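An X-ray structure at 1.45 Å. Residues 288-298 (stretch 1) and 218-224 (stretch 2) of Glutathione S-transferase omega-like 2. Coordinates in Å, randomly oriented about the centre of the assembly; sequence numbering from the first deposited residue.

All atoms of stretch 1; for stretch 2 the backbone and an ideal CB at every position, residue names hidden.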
# COMPACT_ATOMS: atom_id res chain seq x y z
N ILE A 288 7.25 -10.11 22.36
CA ILE A 288 6.09 -10.84 21.87
C ILE A 288 5.01 -9.87 21.45
O ILE A 288 4.44 -9.98 20.35
CB ILE A 288 5.62 -11.85 22.93
CG1 ILE A 288 6.71 -12.92 23.12
CG2 ILE A 288 4.27 -12.46 22.53
CD1 ILE A 288 6.47 -13.87 24.26
N ARG A 289 4.71 -8.90 22.30
CA ARG A 289 3.63 -7.97 22.04
C ARG A 289 3.95 -7.10 20.84
O ARG A 289 3.07 -6.86 20.02
CB ARG A 289 3.32 -7.13 23.28
CG ARG A 289 2.61 -7.95 24.42
CD ARG A 289 2.66 -7.11 25.74
NE ARG A 289 2.11 -5.78 25.53
CZ ARG A 289 1.17 -5.18 26.21
NH1 ARG A 289 0.59 -5.77 27.26
NH2 ARG A 289 0.83 -3.94 25.87
N LEU A 290 5.20 -6.65 20.70
CA LEU A 290 5.55 -5.83 19.53
C LEU A 290 5.51 -6.69 18.28
O LEU A 290 5.07 -6.21 17.21
CB LEU A 290 6.93 -5.22 19.69
CG LEU A 290 7.45 -4.37 18.52
CD1 LEU A 290 6.53 -3.21 18.31
CD2 LEU A 290 8.84 -3.89 18.78
N TYR A 291 6.00 -7.92 18.35
CA TYR A 291 6.12 -8.79 17.17
C TYR A 291 4.78 -8.97 16.45
O TYR A 291 4.73 -9.00 15.20
CB TYR A 291 6.61 -10.18 17.60
CG TYR A 291 6.64 -11.23 16.49
CD1 TYR A 291 5.55 -12.00 16.28
CD2 TYR A 291 7.74 -11.41 15.68
CE1 TYR A 291 5.51 -12.95 15.30
CE2 TYR A 291 7.73 -12.39 14.67
CZ TYR A 291 6.63 -13.17 14.51
OH TYR A 291 6.58 -14.13 13.52
N THR A 292 3.71 -9.20 17.18
CA THR A 292 2.46 -9.57 16.51
C THR A 292 1.98 -8.44 15.61
O THR A 292 1.34 -8.69 14.59
CB THR A 292 1.42 -10.07 17.48
OG1 THR A 292 1.13 -9.00 18.38
CG2 THR A 292 1.90 -11.32 18.27
N THR A 293 2.31 -7.19 15.94
CA THR A 293 2.02 -6.07 15.06
C THR A 293 3.03 -6.00 13.93
O THR A 293 2.68 -5.80 12.75
CB THR A 293 1.99 -4.75 15.83
OG1 THR A 293 0.94 -4.83 16.82
CG2 THR A 293 1.72 -3.58 14.90
N VAL A 294 4.32 -6.00 14.28
CA VAL A 294 5.37 -5.80 13.29
C VAL A 294 5.32 -6.87 12.19
O VAL A 294 5.46 -6.54 11.01
CB VAL A 294 6.78 -5.71 13.92
CG1 VAL A 294 7.89 -5.53 12.84
CG2 VAL A 294 6.88 -4.51 14.86
N ILE A 295 5.02 -8.13 12.53
CA ILE A 295 4.96 -9.20 11.53
C ILE A 295 3.80 -9.02 10.54
O ILE A 295 3.87 -9.52 9.41
CB ILE A 295 4.93 -10.59 12.22
CG1 ILE A 295 5.46 -11.67 11.26
CG2 ILE A 295 3.58 -10.94 12.73
CD1 ILE A 295 6.92 -11.58 10.90
N ARG A 296 2.76 -8.30 10.95
CA ARG A 296 1.59 -7.99 10.13
C ARG A 296 1.75 -6.67 9.37
O ARG A 296 0.89 -6.32 8.53
CB ARG A 296 0.33 -7.96 11.03
CG ARG A 296 -0.09 -9.31 11.49
CD ARG A 296 -1.19 -9.20 12.57
NE ARG A 296 -1.68 -10.57 12.91
CZ ARG A 296 -0.96 -11.50 13.56
NH1 ARG A 296 0.20 -11.21 14.05
NH2 ARG A 296 -1.44 -12.71 13.64
N PHE A 297 2.80 -5.93 9.67
CA PHE A 297 2.85 -4.53 9.21
C PHE A 297 3.02 -4.45 7.70
O PHE A 297 2.19 -3.81 7.01
CB PHE A 297 3.97 -3.77 9.94
CG PHE A 297 3.83 -2.28 9.88
CD1 PHE A 297 4.38 -1.55 8.83
CD2 PHE A 297 3.21 -1.60 10.89
CE1 PHE A 297 4.23 -0.18 8.78
CE2 PHE A 297 3.06 -0.20 10.83
CZ PHE A 297 3.57 0.50 9.81
N ASP A 298 4.04 -5.13 7.16
CA ASP A 298 4.22 -5.08 5.71
C ASP A 298 3.17 -5.90 4.97
O ASP A 298 2.69 -5.44 3.92
CB ASP A 298 5.65 -5.47 5.30
CG ASP A 298 6.69 -4.48 5.77
OD1 ASP A 298 6.30 -3.43 6.33
OD2 ASP A 298 7.90 -4.71 5.54
N UNK A 218 0.31 3.34 20.62
CA UNK A 218 0.85 3.95 19.41
C UNK A 218 1.12 2.96 18.28
O UNK A 218 1.25 3.41 17.14
CB UNK A 218 2.15 4.69 19.75
N UNK A 219 1.24 1.66 18.53
CA UNK A 219 1.65 0.68 17.52
C UNK A 219 0.63 -0.44 17.49
O UNK A 219 -0.05 -0.66 16.48
CB UNK A 219 3.05 0.13 17.81
N UNK A 220 0.52 -1.20 18.59
CA UNK A 220 -0.41 -2.33 18.61
C UNK A 220 -1.82 -1.90 18.26
O UNK A 220 -2.47 -2.44 17.34
CB UNK A 220 -0.40 -3.00 19.98
N UNK A 221 -2.37 -0.93 19.04
CA UNK A 221 -3.65 -0.32 18.75
C UNK A 221 -3.51 0.87 17.80
O UNK A 221 -4.50 1.25 17.17
CB UNK A 221 -4.32 0.12 20.05
N UNK A 222 -2.31 1.44 17.69
CA UNK A 222 -2.14 2.59 16.80
C UNK A 222 -2.48 2.27 15.36
O UNK A 222 -3.13 3.06 14.69
CB UNK A 222 -0.70 3.11 16.88
N UNK A 223 -2.08 1.07 14.89
CA UNK A 223 -2.43 0.73 13.50
C UNK A 223 -3.92 0.61 13.30
O UNK A 223 -4.44 0.94 12.24
CB UNK A 223 -1.76 -0.58 13.08
N UNK A 224 -4.69 0.18 14.33
CA UNK A 224 -6.14 0.04 14.23
C UNK A 224 -6.85 1.39 14.31
O UNK A 224 -7.78 1.64 13.54
CB UNK A 224 -6.66 -0.88 15.34

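Stretch 1 is a continuous helix, and the face it offers here is stepped: Arg 289 and Leu 290 at one end, Thr 293 in the middle, Phe 297 at the other. Across from it the backbone of stretch 2 comes nearest at position 220, whose CA lies 5.7 Å from the CA of Thr 293.

Position 218 is out of reach. Nothing of stretch 1 lies within 5.5 Å of its ideal CB, so this helix sets no rule for it. The deposited residue is Ser 218, whose OG is hydrogen-bonded elsewhere in the structure.

Position 219 points its CA-to-CB bond toward stretch 1. The ideal CB is 4.9 Å from Leu 290 CD1 and 4.9 Å from Thr 293 CG2, two methyl groups with no polar atom between them to satisfy. That distance leaves room for another carbon or two, so valine, leucine, isoleucine or methionine would all be reasonable. The residue is Ile 219, with chi1 in the m well. Its CG2 touches both methyls, 3.7 Å from Thr 293 CG2 and 4.1 Å from Leu 290 CD1.

Position 220 is different in character. Its CA-to-CB bond runs sideways, yet the ideal CB is 3.9 Å from Thr 293 OG1 and 5.2 Å from Arg 289 O. A hydroxyl can donate or accept a hydrogen bond, whereas a backbone carbonyl can only accept. A short polar side chain carrying a donor is therefore favoured: serine or threonine could reach the hydroxyl of Thr 293 but not the carbonyl of Arg 289, while asparagine, or glutamine with a bent chain, could reach toward both. The residue is Asn 220; its end comes nearer than its CB bond suggests, and more of its surface is covered by stretch 1 (75 Å²) than that of any other residue of stretch 2. The amide is probably turned over in the model, so its atom labels carry little weight; as modelled, OD1 lies 2.9 Å from Thr 293 OG1 and 3.0 Å from Arg 289 O. A water also ties the backbone here to the helix, donating to Asn 220 O and to Thr 293 OG1, 2.8 Å from each.

Position 221 directs its CA-to-CB bond away from stretch 1, which leaves the choice to other surroundings. It is Asn 221, whose OD1 is hydrogen-bonded elsewhere in the structure.

Position 222 is also beyond the reach of stretch 1, but its own backbone restricts it: an ideal CB would sit 2.0 Å from the O of residue 218, a clash. Glycine suits this place, and Gly 222 is found.

Position 223 again points toward the helix, its ideal CB 4.9 Å from Thr 293 CG2 and 5.3 Å from Phe 297 CE2. A methyl and an aromatic ring call for a compact apolar group, such as valine or isoleucine. Val 223, in the m rotamer, places CG1 3.9 Å from Phe 297 CE2 and 4.2 Å from Thr 293 CG2.

Position 224 points sideways, with nothing of stretch 1 within 5.5 Å of its ideal CB, so stretch 1 would allow almost any side chain, large ones included. The residue is Tyr 224, whose OH is hydrogen-bonded elsewhere in the structure.

Stretch 2 (218-224) SINNGVY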
# COMPACT_ATOMS: atom_id res chain seq x y z
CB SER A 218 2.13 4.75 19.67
OG SER A 218 3.26 3.89 20.01
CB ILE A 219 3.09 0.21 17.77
CG1 ILE A 219 4.06 1.40 17.61
CG2 ILE A 219 3.46 -0.94 16.85
CD1 ILE A 219 5.45 1.25 18.04
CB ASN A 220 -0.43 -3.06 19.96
CG ASN A 220 0.87 -3.69 20.34
OD1 ASN A 220 1.67 -4.20 19.52
ND2 ASN A 220 1.07 -3.76 21.64
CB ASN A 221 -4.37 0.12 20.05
CG ASN A 221 -5.84 0.24 19.86
OD1 ASN A 221 -6.52 -0.58 19.21
ND2 ASN A 221 -6.41 1.29 20.45
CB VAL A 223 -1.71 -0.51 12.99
CG1 VAL A 223 -0.20 -0.32 13.04
CG2 VAL A 223 -2.10 -1.80 13.77
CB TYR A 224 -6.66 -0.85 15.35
CG TYR A 224 -6.41 -2.32 15.11
CD1 TYR A 224 -7.27 -3.06 14.36
CD2 TYR A 224 -5.38 -2.97 15.72
CE1 TYR A 224 -7.09 -4.43 14.14
CE2 TYR A 224 -5.14 -4.35 15.49
CZ TYR A 224 -6.05 -5.08 14.74
OH TYR A 224 -5.90 -6.47 14.53
O HOH W 1 -1.67 -4.73 15.94
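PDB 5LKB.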